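Local coordinates for protein homocysteine S-methyltransferase (Escherichia coli, PDB 5DMM) that catalyses zinc-dependent methyl transfer from S-methylmethionine, or less efficiently S-adenosylmethionine, to homocysteine, yielding methionine, at residues G21-E26 with G294-P300; I51-L56 with L98-A102; L56-R60 with R103-E109. All coordinates share one frame; numbering follows the deposited sequence.

Interaction 1: residues G21-E26 with G294-P300. With ZN (zinc ion), chain B; BME (beta-mercaptoethanol), chain E.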
ATOM      1  N   GLY A  21      -8.683   1.658  -3.747  1.00 17.13           N
ATOM      2  CA  GLY A  21      -8.094   2.420  -4.832  1.00 14.80           C
ATOM      3  C   GLY A  21      -7.591   3.756  -4.324  1.00 17.27           C
ATOM      4  O   GLY A  21      -7.444   3.945  -3.114  1.00 18.90           O
ATOM      5  N   ALA A  22      -7.372   4.698  -5.237  1.00 17.78           N
ATOM      6  CA  ALA A  22      -6.781   5.982  -4.868  1.00 18.74           C
ATOM      7  C   ALA A  22      -7.669   6.803  -3.924  1.00 17.43           C
ATOM      8  O   ALA A  22      -8.895   6.826  -4.035  1.00 17.04           O
ATOM      9  CB  ALA A  22      -6.458   6.791  -6.126  1.00 21.48           C
ATOM     10  N   MET A  23      -7.011   7.495  -3.005  1.00 18.91           N
ATOM     11  CA  MET A  23      -7.651   8.371  -2.036  1.00 18.15           C
ATOM     12  C   MET A  23      -7.869   9.747  -2.665  1.00 23.69           C
ATOM     13  O   MET A  23      -8.937  10.349  -2.520  1.00 20.75           O
ATOM     14  CB  MET A  23      -6.772   8.443  -0.770  1.00 23.63           C
ATOM     15  CG  MET A  23      -7.117   9.487   0.279  1.00 24.64           C
ATOM     16  SD  MET A  23      -8.748   9.259   0.998  1.00 24.56           S
ATOM     17  CE  MET A  23      -8.596   7.718   1.910  1.00 20.78           C
ATOM     18  N   ALA A  24      -6.861  10.213  -3.398  1.00 21.21           N
ATOM     19  CA  ALA A  24      -6.826  11.582  -3.927  1.00 29.32           C
ATOM     20  C   ALA A  24      -7.996  11.931  -4.845  1.00 29.64           C
ATOM     21  O   ALA A  24      -8.580  13.012  -4.719  1.00 27.04           O
ATOM     22  CB  ALA A  24      -5.516  11.813  -4.667  1.00 28.83           C
ATOM     23  N   THR A  25      -8.318  11.029  -5.775  1.00 26.17           N
ATOM     24  CA  THR A  25      -9.420  11.244  -6.716  1.00 29.43           C
ATOM     25  C   THR A  25     -10.709  11.580  -5.985  1.00 26.81           C
ATOM     26  O   THR A  25     -11.413  12.531  -6.329  1.00 23.01           O
ATOM     27  CB  THR A  25      -9.673  10.001  -7.602  1.00 30.17           C
ATOM     28  OG1 THR A  25      -9.778   8.834  -6.772  1.00 24.67           O
ATOM     29  CG2 THR A  25      -8.545   9.801  -8.585  1.00 29.46           C
ATOM     30  N   GLU A  26     -10.997  10.788  -4.963  1.00 24.93           N
ATOM     31  CA  GLU A  26     -12.229  10.902  -4.209  1.00 21.17           C
ATOM     32  C   GLU A  26     -12.259  12.157  -3.350  1.00 23.35           C
ATOM     33  O   GLU A  26     -13.300  12.789  -3.217  1.00 21.90           O
ATOM     34  CB  GLU A  26     -12.424   9.657  -3.344  1.00 25.55           C
ATOM     35  CG  GLU A  26     -13.122   8.520  -4.082  1.00 29.50           C
ATOM     36  CD  GLU A  26     -14.629   8.548  -3.883  1.00 28.26           C
ATOM     37  OE1 GLU A  26     -15.081   9.065  -2.834  1.00 30.36           O
ATOM     38  OE2 GLU A  26     -15.366   8.056  -4.764  1.00 24.42           O
ATOM     39  N   GLY A 294      -6.530  -0.896  -6.959  1.00 14.71           N
ATOM     40  CA  GLY A 294      -6.144   0.154  -7.888  1.00 15.27           C
ATOM     41  C   GLY A 294      -5.195   1.159  -7.271  1.00 13.32           C
ATOM     42  O   GLY A 294      -5.178   1.359  -6.055  1.00 15.83           O
ATOM     43  N   CYS A 295      -4.406   1.805  -8.119  1.00 14.68           N
ATOM     44  CA  CYS A 295      -3.504   2.854  -7.665  1.00 19.08           C
ATOM     45  C   CYS A 295      -3.954   4.201  -8.263  1.00 20.67           C
ATOM     46  O   CYS A 295      -5.134   4.552  -8.180  1.00 17.19           O
ATOM     47  CB  CYS A 295      -2.055   2.510  -8.043  1.00 17.46           C
ATOM     48  SG  CYS A 295      -0.774   3.089  -6.870  1.00 29.10           S
ATOM     49  N   CYS A 296      -3.036   4.930  -8.885  1.00 19.58           N
ATOM     50  CA  CYS A 296      -3.295   6.315  -9.300  1.00 24.68           C
ATOM     51  C   CYS A 296      -4.467   6.449 -10.255  1.00 24.46           C
ATOM     52  O   CYS A 296      -4.589   5.699 -11.226  1.00 23.63           O
ATOM     53  CB  CYS A 296      -2.045   6.927  -9.943  1.00 30.21           C
ATOM     54  SG  CYS A 296      -0.744   7.412  -8.774  1.00 46.35           S
ATOM     55  N   ARG A 297      -5.339   7.403  -9.933  1.00 26.26           N
ATOM     56  CA  ARG A 297      -6.502   7.780 -10.744  1.00 27.70           C
ATOM     57  C   ARG A 297      -7.612   6.731 -10.747  1.00 23.11           C
ATOM     58  O   ARG A 297      -8.613   6.880 -11.448  1.00 25.41           O
ATOM     59  CB  ARG A 297      -6.074   8.108 -12.178  1.00 29.09           C
ATOM     60  CG  ARG A 297      -5.097   9.273 -12.249  1.00 36.22           C
ATOM     61  CD  ARG A 297      -4.737   9.637 -13.673  1.00 42.18           C
ATOM     62  NE  ARG A 297      -4.334   8.471 -14.451  1.00 47.73           N
ATOM     63  CZ  ARG A 297      -3.121   7.927 -14.427  1.00 44.46           C
ATOM     64  NH1 ARG A 297      -2.863   6.862 -15.175  1.00 44.48           N
ATOM     65  NH2 ARG A 297      -2.169   8.438 -13.655  1.00 40.14           N
ATOM     66  N   THR A 298      -7.457   5.679  -9.949  1.00 18.12           N
ATOM     67  CA  THR A 298      -8.556   4.743  -9.759  1.00 16.51           C
ATOM     68  C   THR A 298      -9.508   5.299  -8.713  1.00 18.01           C
ATOM     69  O   THR A 298      -9.171   6.204  -7.944  1.00 19.58           O
ATOM     70  CB  THR A 298      -8.074   3.347  -9.344  1.00 16.77           C
ATOM     71  OG1 THR A 298      -7.471   3.410  -8.047  1.00 19.75           O
ATOM     72  CG2 THR A 298      -7.072   2.837 -10.359  1.00 16.39           C
ATOM     73  N   THR A 299     -10.724   4.775  -8.720  1.00 16.50           N
ATOM     74  CA  THR A 299     -11.784   5.265  -7.859  1.00 14.64           C
ATOM     75  C   THR A 299     -12.583   4.038  -7.411  1.00 14.78           C
ATOM     76  O   THR A 299     -12.301   2.916  -7.858  1.00 13.81           O
ATOM     77  CB  THR A 299     -12.704   6.268  -8.609  1.00 18.45           C
ATOM     78  OG1 THR A 299     -13.554   5.536  -9.488  1.00 17.68           O
ATOM     79  CG2 THR A 299     -11.904   7.273  -9.423  1.00 16.33           C
ATOM     80  N   PRO A 300     -13.588   4.228  -6.541  1.00 14.77           N
ATOM     81  CA  PRO A 300     -14.409   3.068  -6.172  1.00 15.65           C
ATOM     82  C   PRO A 300     -15.124   2.398  -7.354  1.00 19.37           C
ATOM     83  O   PRO A 300     -15.606   1.266  -7.201  1.00 18.00           O
ATOM     84  CB  PRO A 300     -15.422   3.668  -5.201  1.00 17.80           C
ATOM     85  CG  PRO A 300     -14.650   4.786  -4.531  1.00 16.84           C
ATOM     86  CD  PRO A 300     -13.822   5.377  -5.643  1.00 16.83           C
TER
HETATM   87 ZN    ZN B 501       0.314   4.645  -7.505  0.57 51.12          ZN
HETATM   88  C1  BME E 504      -3.720   9.700  -7.050  1.00 38.00           C
HETATM   89  C2  BME E 504      -2.442   9.365  -7.808  1.00 30.56           C
HETATM   90  O1  BME E 504      -4.842   9.610  -7.900  1.00 21.32           O
HETATM   91  S2  BME E 504      -1.487   8.056  -6.992  1.00 62.55           S
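Ala22 and Thr298 meet at the tight end of this contact, where the Ala22 N-H donates to Thr298 OG1 at 3.1 Å. That hydroxyl lies between its own backbone N and carbonyl carbon (chi1 66°), a position from which Thr298 OG1 also donates to Cys295 O at 2.6 Å. Cys295 O takes a second bond from Thr298 N, closing the type II turn 295-298, while Ala22 CB lies 3.3 Å from both Cys295 O and Thr298 O. Beside it the CA-H of Gly21 points at Gly294 O. Farther along, in the helix, Thr25 OG1 donates to Thr298 O at 2.9 Å, tilted 24° from the carbonyl plane, and Thr25 CG2 lies against Arg297 CA. Glu26 OE2 lies against Pro300 CD at 3.2 Å without a hydrogen bond, its OE1 paired with Arg30. The loose side is at the solvent-exposed Arg297, which leads away. The turn presents Cys295, whose SG binds zinc at 2.0 Å together with Cys229 beside the bound homocysteine; Cys296 SG is instead disulfide-bonded to beta-mercaptoethanol, whose O1 accepts from Arg297 N. The contact joins the loop after strand 289-292 to the start of helix 24-29, with helix 48-61 covering Met23, Glu26 and Pro300.

Interaction 2: residues I51-L56 with L98-A102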
ATOM      1  N   ILE A  51     -11.652  11.695   4.670  1.00 16.09           N
ATOM      2  CA  ILE A  51     -10.816  10.497   4.512  1.00 17.50           C
ATOM      3  C   ILE A  51     -11.571   9.249   4.977  1.00 15.30           C
ATOM      4  O   ILE A  51     -11.557   8.200   4.311  1.00 15.07           O
ATOM      5  CB  ILE A  51      -9.488  10.653   5.284  1.00 15.59           C
ATOM      6  CG1 ILE A  51      -8.599  11.686   4.581  1.00 17.88           C
ATOM      7  CG2 ILE A  51      -8.754   9.316   5.398  1.00 15.83           C
ATOM      8  CD1 ILE A  51      -7.287  11.980   5.345  1.00 17.92           C
ATOM      9  N   ARG A  52     -12.236   9.365   6.121  1.00 17.56           N
ATOM     10  CA  ARG A  52     -13.050   8.275   6.645  1.00 15.69           C
ATOM     11  C   ARG A  52     -14.173   7.916   5.665  1.00 18.33           C
ATOM     12  O   ARG A  52     -14.461   6.733   5.448  1.00 19.19           O
ATOM     13  CB  ARG A  52     -13.627   8.664   8.011  1.00 21.55           C
ATOM     14  CG  ARG A  52     -14.507   7.622   8.684  1.00 20.83           C
ATOM     15  CD  ARG A  52     -15.502   8.325   9.623  1.00 28.77           C
ATOM     16  NE  ARG A  52     -16.494   9.071   8.837  1.00 37.51           N
ATOM     17  CZ  ARG A  52     -16.958  10.289   9.126  1.00 41.25           C
ATOM     18  NH1 ARG A  52     -16.544  10.943  10.204  1.00 41.49           N
ATOM     19  NH2 ARG A  52     -17.849  10.857   8.324  1.00 42.96           N
ATOM     20  N   GLU A  53     -14.794   8.937   5.072  1.00 19.09           N
ATOM     21  CA  GLU A  53     -15.865   8.720   4.100  1.00 17.63           C
ATOM     22  C   GLU A  53     -15.355   7.958   2.872  1.00 18.52           C
ATOM     23  O   GLU A  53     -16.036   7.076   2.343  1.00 19.56           O
ATOM     24  CB  GLU A  53     -16.488  10.056   3.687  1.00 21.72           C
ATOM     25  CG  GLU A  53     -17.397  10.649   4.765  1.00 26.34           C
ATOM     26  CD  GLU A  53     -18.001  12.003   4.386  1.00 34.42           C
ATOM     27  OE1 GLU A  53     -18.120  12.289   3.174  1.00 43.64           O
ATOM     28  OE2 GLU A  53     -18.354  12.780   5.309  1.00 34.94           O
ATOM     29  N   VAL A  54     -14.157   8.299   2.409  1.00 16.56           N
ATOM     30  CA  VAL A  54     -13.607   7.612   1.244  1.00 17.13           C
ATOM     31  C   VAL A  54     -13.302   6.150   1.563  1.00 15.73           C
ATOM     32  O   VAL A  54     -13.563   5.265   0.737  1.00 14.30           O
ATOM     33  CB  VAL A  54     -12.335   8.301   0.723  1.00 16.44           C
ATOM     34  CG1 VAL A  54     -11.705   7.447  -0.384  1.00 17.73           C
ATOM     35  CG2 VAL A  54     -12.670   9.694   0.206  1.00 17.30           C
ATOM     36  N   HIS A  55     -12.766   5.885   2.753  1.00 15.00           N
ATOM     37  CA  HIS A  55     -12.528   4.493   3.149  1.00 17.99           C
ATOM     38  C   HIS A  55     -13.858   3.722   3.167  1.00 16.00           C
ATOM     39  O   HIS A  55     -13.953   2.584   2.698  1.00 14.66           O
ATOM     40  CB  HIS A  55     -11.850   4.412   4.521  1.00 17.43           C
ATOM     41  CG  HIS A  55     -10.409   4.830   4.526  1.00 16.38           C
ATOM     42  ND1 HIS A  55      -9.477   4.311   3.655  1.00 15.94           N
ATOM     43  CD2 HIS A  55      -9.738   5.699   5.322  1.00 14.80           C
ATOM     44  CE1 HIS A  55      -8.293   4.847   3.911  1.00 15.46           C
ATOM     45  NE2 HIS A  55      -8.425   5.687   4.919  1.00 13.87           N
ATOM     46  N   LEU A  56     -14.898   4.359   3.698  1.00 16.98           N
ATOM     47  CA  LEU A  56     -16.211   3.724   3.759  1.00 17.25           C
ATOM     48  C   LEU A  56     -16.737   3.463   2.345  1.00 18.91           C
ATOM     49  O   LEU A  56     -17.300   2.403   2.063  1.00 17.44           O
ATOM     50  CB  LEU A  56     -17.191   4.592   4.548  1.00 17.76           C
ATOM     51  CG  LEU A  56     -18.641   4.100   4.588  1.00 20.45           C
ATOM     52  CD1 LEU A  56     -18.732   2.723   5.246  1.00 20.84           C
ATOM     53  CD2 LEU A  56     -19.536   5.123   5.301  1.00 20.03           C
ATOM     54  N   LEU A  98      -8.898   6.470  11.253  1.00 15.17           N
ATOM     55  CA  LEU A  98      -9.995   6.827  10.349  1.00 17.40           C
ATOM     56  C   LEU A  98     -10.408   5.636   9.499  1.00 16.08           C
ATOM     57  O   LEU A  98     -11.591   5.461   9.211  1.00 14.34           O
ATOM     58  CB  LEU A  98      -9.607   7.997   9.447  1.00 15.64           C
ATOM     59  CG  LEU A  98      -9.414   9.336  10.159  1.00 15.28           C
ATOM     60  CD1 LEU A  98      -8.741  10.329   9.226  1.00 18.61           C
ATOM     61  CD2 LEU A  98     -10.780   9.870  10.617  1.00 18.95           C
ATOM     62  N   ALA A  99      -9.447   4.804   9.108  1.00 14.82           N
ATOM     63  CA  ALA A  99      -9.799   3.608   8.349  1.00 16.11           C
ATOM     64  C   ALA A  99     -10.517   2.603   9.252  1.00 16.01           C
ATOM     65  O   ALA A  99     -11.453   1.919   8.820  1.00 16.55           O
ATOM     66  CB  ALA A  99      -8.543   2.965   7.710  1.00 14.21           C
ATOM     67  N   ARG A 100     -10.075   2.502  10.502  1.00 14.30           N
ATOM     68  CA  ARG A 100     -10.718   1.587  11.440  1.00 15.55           C
ATOM     69  C   ARG A 100     -12.146   2.059  11.738  1.00 18.09           C
ATOM     70  O   ARG A 100     -13.057   1.241  11.882  1.00 18.23           O
ATOM     71  CB  ARG A 100      -9.901   1.470  12.731  1.00 16.25           C
ATOM     72  CG  ARG A 100      -8.519   0.833  12.534  1.00 17.21           C
ATOM     73  CD  ARG A 100      -7.762   0.784  13.850  1.00 23.66           C
ATOM     74  NE  ARG A 100      -8.483  -0.039  14.812  1.00 30.82           N
ATOM     75  CZ  ARG A 100      -8.305  -0.008  16.127  1.00 37.64           C
ATOM     76  NH1 ARG A 100      -7.423   0.823  16.670  1.00 39.21           N
ATOM     77  NH2 ARG A 100      -9.020  -0.814  16.903  1.00 40.07           N
ATOM     78  N   LYS A 101     -12.332   3.377  11.823  1.00 18.37           N
ATOM     79  CA  LYS A 101     -13.666   3.942  12.037  1.00 19.63           C
ATOM     80  C   LYS A 101     -14.586   3.634  10.864  1.00 22.02           C
ATOM     81  O   LYS A 101     -15.757   3.327  11.066  1.00 23.36           O
ATOM     82  CB  LYS A 101     -13.601   5.459  12.252  1.00 17.62           C
ATOM     83  CG  LYS A 101     -12.918   5.901  13.549  1.00 28.27           C
ATOM     84  CD  LYS A 101     -13.775   5.649  14.772  1.00 31.65           C
ATOM     85  CE  LYS A 101     -13.174   6.306  16.015  1.00 40.87           C
ATOM     86  NZ  LYS A 101     -13.003   7.781  15.856  1.00 41.18           N
ATOM     87  N   ALA A 102     -14.059   3.716   9.641  1.00 17.24           N
ATOM     88  CA  ALA A 102     -14.844   3.373   8.456  1.00 17.60           C
ATOM     89  C   ALA A 102     -15.228   1.887   8.440  1.00 16.99           C
ATOM     90  O   ALA A 102     -16.323   1.523   8.003  1.00 16.46           O
ATOM     91  CB  ALA A 102     -14.085   3.733   7.185  1.00 19.08           C
TER
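Helices 51-56 and 98-102 run in broadly the same direction, their axes 8.2 Å apart at closest approach and crossing at -47°. The backbones come nearest at Arg52 with Leu98 and, one turn later, at Leu56 with Ala102, whose CA atoms are 4.9 Å apart. At the second of these points the small Ala102 fits the approach: its methyl enters the surface of the facing helix, Ala102 CB lying 3.5 Å from both Arg52 O and His55 CB and also close to Leu56 N. His55 turns its ring beside its own backbone N (chi1 -72°), which brings one face under Ala99 CB; this CH-pi contact has the methyl 3.9 Å from the ring centroid, displaced toward the rim on the CD2 and NE2 side. At the other end the two branches of Leu98 divide their work. Leu98 CD1 touches Ile51 CG2 at 4.0 Å, the two side chains crossing at about a right angle, and Leu98 CD2 lies against Arg52 CB. The aliphatic start of Arg52 covers Leu98 O with its CG at 3.7 Å before the chain bends away at chi3. No hydrogen bond crosses the interface, which is buried and mainly apolar. Met23 packs on Ile51 and His55, Leu44 on Ile51 and Leu98, and Val118 of strand 117-122 on Ala99. Close packing of neighbouring outer helices, here the ones that precede strands 65-67 and 117-122, is characteristic of a TIM barrel.

Interaction 3: residues L56-R60 with R103-E109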
ATOM      1  N   LEU A  56     -14.898   4.359   3.698  1.00 16.98           N
ATOM      2  CA  LEU A  56     -16.211   3.724   3.759  1.00 17.25           C
ATOM      3  C   LEU A  56     -16.737   3.463   2.345  1.00 18.91           C
ATOM      4  O   LEU A  56     -17.300   2.403   2.063  1.00 17.44           O
ATOM      5  CB  LEU A  56     -17.191   4.592   4.548  1.00 17.76           C
ATOM      6  CG  LEU A  56     -18.641   4.100   4.588  1.00 20.45           C
ATOM      7  CD1 LEU A  56     -18.732   2.723   5.246  1.00 20.84           C
ATOM      8  CD2 LEU A  56     -19.536   5.123   5.301  1.00 20.03           C
ATOM      9  N   ASP A  57     -16.534   4.436   1.465  1.00 15.91           N
ATOM     10  CA  ASP A  57     -16.873   4.311   0.045  1.00 19.28           C
ATOM     11  C   ASP A  57     -16.256   3.062  -0.603  1.00 18.50           C
ATOM     12  O   ASP A  57     -16.910   2.323  -1.358  1.00 17.33           O
ATOM     13  CB  ASP A  57     -16.387   5.562  -0.685  1.00 20.56           C
ATOM     14  CG  ASP A  57     -17.195   5.882  -1.910  1.00 33.62           C
ATOM     15  OD1 ASP A  57     -17.639   4.941  -2.611  1.00 36.48           O
ATOM     16  OD2 ASP A  57     -17.380   7.092  -2.175  1.00 38.57           O
ATOM     17  N   TYR A  58     -14.981   2.833  -0.314  1.00 16.60           N
ATOM     18  CA  TYR A  58     -14.297   1.683  -0.899  1.00 17.15           C
ATOM     19  C   TYR A  58     -14.781   0.366  -0.289  1.00 17.40           C
ATOM     20  O   TYR A  58     -14.922  -0.624  -1.007  1.00 17.67           O
ATOM     21  CB  TYR A  58     -12.774   1.819  -0.745  1.00 15.29           C
ATOM     22  CG  TYR A  58     -12.143   2.652  -1.845  1.00 13.17           C
ATOM     23  CD1 TYR A  58     -12.143   2.198  -3.163  1.00 15.47           C
ATOM     24  CD2 TYR A  58     -11.537   3.886  -1.567  1.00 15.57           C
ATOM     25  CE1 TYR A  58     -11.575   2.927  -4.173  1.00 14.50           C
ATOM     26  CE2 TYR A  58     -10.958   4.639  -2.591  1.00 16.53           C
ATOM     27  CZ  TYR A  58     -10.997   4.143  -3.899  1.00 16.88           C
ATOM     28  OH  TYR A  58     -10.437   4.831  -4.948  1.00 14.54           O
ATOM     29  N   TYR A  59     -15.028   0.331   1.019  1.00 18.28           N
ATOM     30  CA  TYR A  59     -15.570  -0.898   1.606  1.00 17.84           C
ATOM     31  C   TYR A  59     -16.940  -1.217   0.983  1.00 20.27           C
ATOM     32  O   TYR A  59     -17.263  -2.375   0.751  1.00 20.49           O
ATOM     33  CB  TYR A  59     -15.697  -0.790   3.127  1.00 18.77           C
ATOM     34  CG  TYR A  59     -14.418  -0.940   3.951  1.00 16.77           C
ATOM     35  CD1 TYR A  59     -13.540  -2.013   3.767  1.00 15.82           C
ATOM     36  CD2 TYR A  59     -14.120  -0.020   4.951  1.00 17.21           C
ATOM     37  CE1 TYR A  59     -12.389  -2.150   4.551  1.00 16.16           C
ATOM     38  CE2 TYR A  59     -12.973  -0.152   5.743  1.00 16.09           C
ATOM     39  CZ  TYR A  59     -12.112  -1.220   5.530  1.00 17.69           C
ATOM     40  OH  TYR A  59     -10.983  -1.358   6.298  1.00 16.15           O
ATOM     41  N   ARG A  60     -17.735  -0.182   0.708  1.00 19.07           N
ATOM     42  CA  ARG A  60     -19.029  -0.358   0.054  1.00 23.88           C
ATOM     43  C   ARG A  60     -18.874  -0.913  -1.356  1.00 22.80           C
ATOM     44  O   ARG A  60     -19.681  -1.730  -1.796  1.00 24.70           O
ATOM     45  CB  ARG A  60     -19.802   0.962  -0.001  1.00 22.46           C
ATOM     46  CG  ARG A  60     -20.388   1.391   1.320  1.00 27.89           C
ATOM     47  CD  ARG A  60     -21.173   2.692   1.174  1.00 27.77           C
ATOM     48  NE  ARG A  60     -21.971   2.942   2.366  1.00 29.96           N
ATOM     49  CZ  ARG A  60     -22.287   4.148   2.811  1.00 31.56           C
ATOM     50  NH1 ARG A  60     -21.860   5.226   2.162  1.00 35.92           N
ATOM     51  NH2 ARG A  60     -23.027   4.278   3.904  1.00 36.25           N
ATOM     52  N   ARG A 103     -14.323   1.037   8.919  1.00 19.59           N
ATOM     53  CA  ARG A 103     -14.594  -0.391   9.034  1.00 18.91           C
ATOM     54  C   ARG A 103     -15.698  -0.666  10.058  1.00 20.24           C
ATOM     55  O   ARG A 103     -16.576  -1.505   9.828  1.00 21.21           O
ATOM     56  CB  ARG A 103     -13.327  -1.154   9.415  1.00 18.40           C
ATOM     57  CG  ARG A 103     -13.558  -2.653   9.612  1.00 20.70           C
ATOM     58  CD  ARG A 103     -12.238  -3.409   9.788  1.00 16.92           C
ATOM     59  NE  ARG A 103     -11.511  -2.974  10.979  1.00 19.84           N
ATOM     60  CZ  ARG A 103     -10.266  -3.342  11.266  1.00 21.36           C
ATOM     61  NH1 ARG A 103      -9.605  -4.151  10.443  1.00 16.79           N
ATOM     62  NH2 ARG A 103      -9.681  -2.894  12.369  1.00 17.34           N
ATOM     63  N   GLU A 104     -15.648   0.034  11.190  1.00 20.08           N
ATOM     64  CA  GLU A 104     -16.715  -0.074  12.187  1.00 22.76           C
ATOM     65  C   GLU A 104     -18.056   0.322  11.568  1.00 19.44           C
ATOM     66  O   GLU A 104     -19.051  -0.385  11.730  1.00 20.56           O
ATOM     67  CB  GLU A 104     -16.415   0.797  13.414  1.00 22.79           C
ATOM     68  CG  GLU A 104     -15.221   0.326  14.221  1.00 26.63           C
ATOM     69  CD  GLU A 104     -15.374  -1.104  14.701  1.00 29.85           C
ATOM     70  OE1 GLU A 104     -16.234  -1.347  15.570  1.00 29.27           O
ATOM     71  OE2 GLU A 104     -14.649  -1.992  14.204  1.00 28.13           O
ATOM     72  N   ALA A 105     -18.070   1.446  10.847  1.00 19.14           N
ATOM     73  CA  ALA A 105     -19.280   1.940  10.191  1.00 22.52           C
ATOM     74  C   ALA A 105     -19.851   0.960   9.169  1.00 23.75           C
ATOM     75  O   ALA A 105     -21.064   0.751   9.112  1.00 24.87           O
ATOM     76  CB  ALA A 105     -19.007   3.281   9.520  1.00 22.38           C
ATOM     77  N   TYR A 106     -18.988   0.363   8.354  1.00 20.48           N
ATOM     78  CA  TYR A 106     -19.473  -0.538   7.329  1.00 19.63           C
ATOM     79  C   TYR A 106     -20.007  -1.830   7.949  1.00 23.87           C
ATOM     80  O   TYR A 106     -21.017  -2.372   7.498  1.00 26.61           O
ATOM     81  CB  TYR A 106     -18.378  -0.854   6.303  1.00 22.38           C
ATOM     82  CG  TYR A 106     -18.948  -1.638   5.150  1.00 21.25           C
ATOM     83  CD1 TYR A 106     -19.971  -1.105   4.371  1.00 23.44           C
ATOM     84  CD2 TYR A 106     -18.512  -2.926   4.870  1.00 23.67           C
ATOM     85  CE1 TYR A 106     -20.518  -1.829   3.325  1.00 25.89           C
ATOM     86  CE2 TYR A 106     -19.064  -3.652   3.822  1.00 22.26           C
ATOM     87  CZ  TYR A 106     -20.058  -3.095   3.058  1.00 25.55           C
ATOM     88  OH  TYR A 106     -20.609  -3.817   2.023  1.00 31.61           O
ATOM     89  N   LEU A 107     -19.334  -2.324   8.984  1.00 22.90           N
ATOM     90  CA  LEU A 107     -19.734  -3.587   9.602  1.00 23.53           C
ATOM     91  C   LEU A 107     -20.999  -3.417  10.427  1.00 23.11           C
ATOM     92  O   LEU A 107     -21.707  -4.384  10.686  1.00 29.50           O
ATOM     93  CB  LEU A 107     -18.607  -4.154  10.471  1.00 26.45           C
ATOM     94  CG  LEU A 107     -17.409  -4.686   9.693  1.00 21.41           C
ATOM     95  CD1 LEU A 107     -16.289  -5.086  10.634  1.00 27.08           C
ATOM     96  CD2 LEU A 107     -17.817  -5.863   8.809  1.00 25.02           C
ATOM     97  N   ALA A 108     -21.285  -2.191  10.838  1.00 22.10           N
ATOM     98  CA  ALA A 108     -22.558  -1.911  11.492  1.00 26.96           C
ATOM     99  C   ALA A 108     -23.679  -1.980  10.444  1.00 29.07           C
ATOM    100  O   ALA A 108     -24.729  -2.586  10.669  1.00 30.59           O
ATOM    101  CB  ALA A 108     -22.523  -0.547  12.179  1.00 25.34           C
ATOM    102  N   GLU A 109     -23.426  -1.364   9.292  1.00 25.84           N
ATOM    103  CA  GLU A 109     -24.312  -1.403   8.130  1.00 24.21           C
ATOM    104  C   GLU A 109     -24.458  -2.815   7.556  1.00 28.48           C
ATOM    105  O   GLU A 109     -25.571  -3.277   7.305  1.00 27.98           O
ATOM    106  CB  GLU A 109     -23.777  -0.437   7.066  1.00 26.42           C
ATOM    107  CG  GLU A 109     -24.317  -0.581   5.654  1.00 32.95           C
ATOM    108  CD  GLU A 109     -23.641   0.402   4.697  1.00 34.08           C
ATOM    109  OE1 GLU A 109     -23.014   1.366   5.188  1.00 29.38           O
ATOM    110  OE2 GLU A 109     -23.725   0.212   3.465  1.00 32.01           O
TER
HETATM  111  O   HOH W   1     -19.411  -4.748  -0.591  1.00 40.79           O
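Helices 56-60 and 103-109 run in the same general direction at a 40° angle (signed -40°), axes 9.4 Å apart at closest approach, and large side chains span the distance. Tyr106 is the central one: with CG anti to the backbone N (chi1 -172°), its ring reaches across to the backbone of the facing helix. Tyr59 CB makes a CH-pi contact over the ring, 4.2 Å from its centroid, and Tyr59 O lies over one face, offset toward the rim. Leu56 CD1 packs on Tyr106 CB at 3.7 Å, while Arg60 CG touches Tyr106 CE1. The pair belongs to the outer helical layer of the TIM barrel, and the Tyr59 ring runs alongside Arg103 to reach strand 117-122, where its hydroxyl is hydrogen-bonded to Leu117 O. Arg103 bends away to a salt bridge with Asp163. On the exposed side Arg60 NH2 donates to Glu109 OE1 at 3.2 Å. Glu109 OE1 lies near the guanidinium plane of Arg60 and is met on its syn side, but from well out of the carboxylate plane; the bonds from NE to both carboxylate oxygens are weak, and Leu56 CD2 lies over one guanidinium face. A water lies 3.0 Å from Tyr106 OH, hydrogen-bonded to it, and donates to Arg60 O at 3.3 Å.

Interactions 2 and 3 are successive parts of one helix pair, 48-61 with 85-109, and share Leu56; interaction 1 instead brings together the start of helix 24-29 and the loop after strand 289-292, far apart in the chain, near the zinc and homocysteine. Interaction 2 is buried and relies on methyl groups and one ring face, whereas interaction 3, farther out, is a surface contact that adds a salt bridge and a bridging water. Interaction 1, partly buried, combines two hydrogen bonds, to a threonine hydroxyl and a carbonyl, with close packing of Ala22, Thr25 and Pro300. Helix 48-61 links all three: Met23 CE packs on His55 CE1 at 3.5 Å, and Tyr58 OH probably hydrogen-bonds Ala22 O at 2.7 Å.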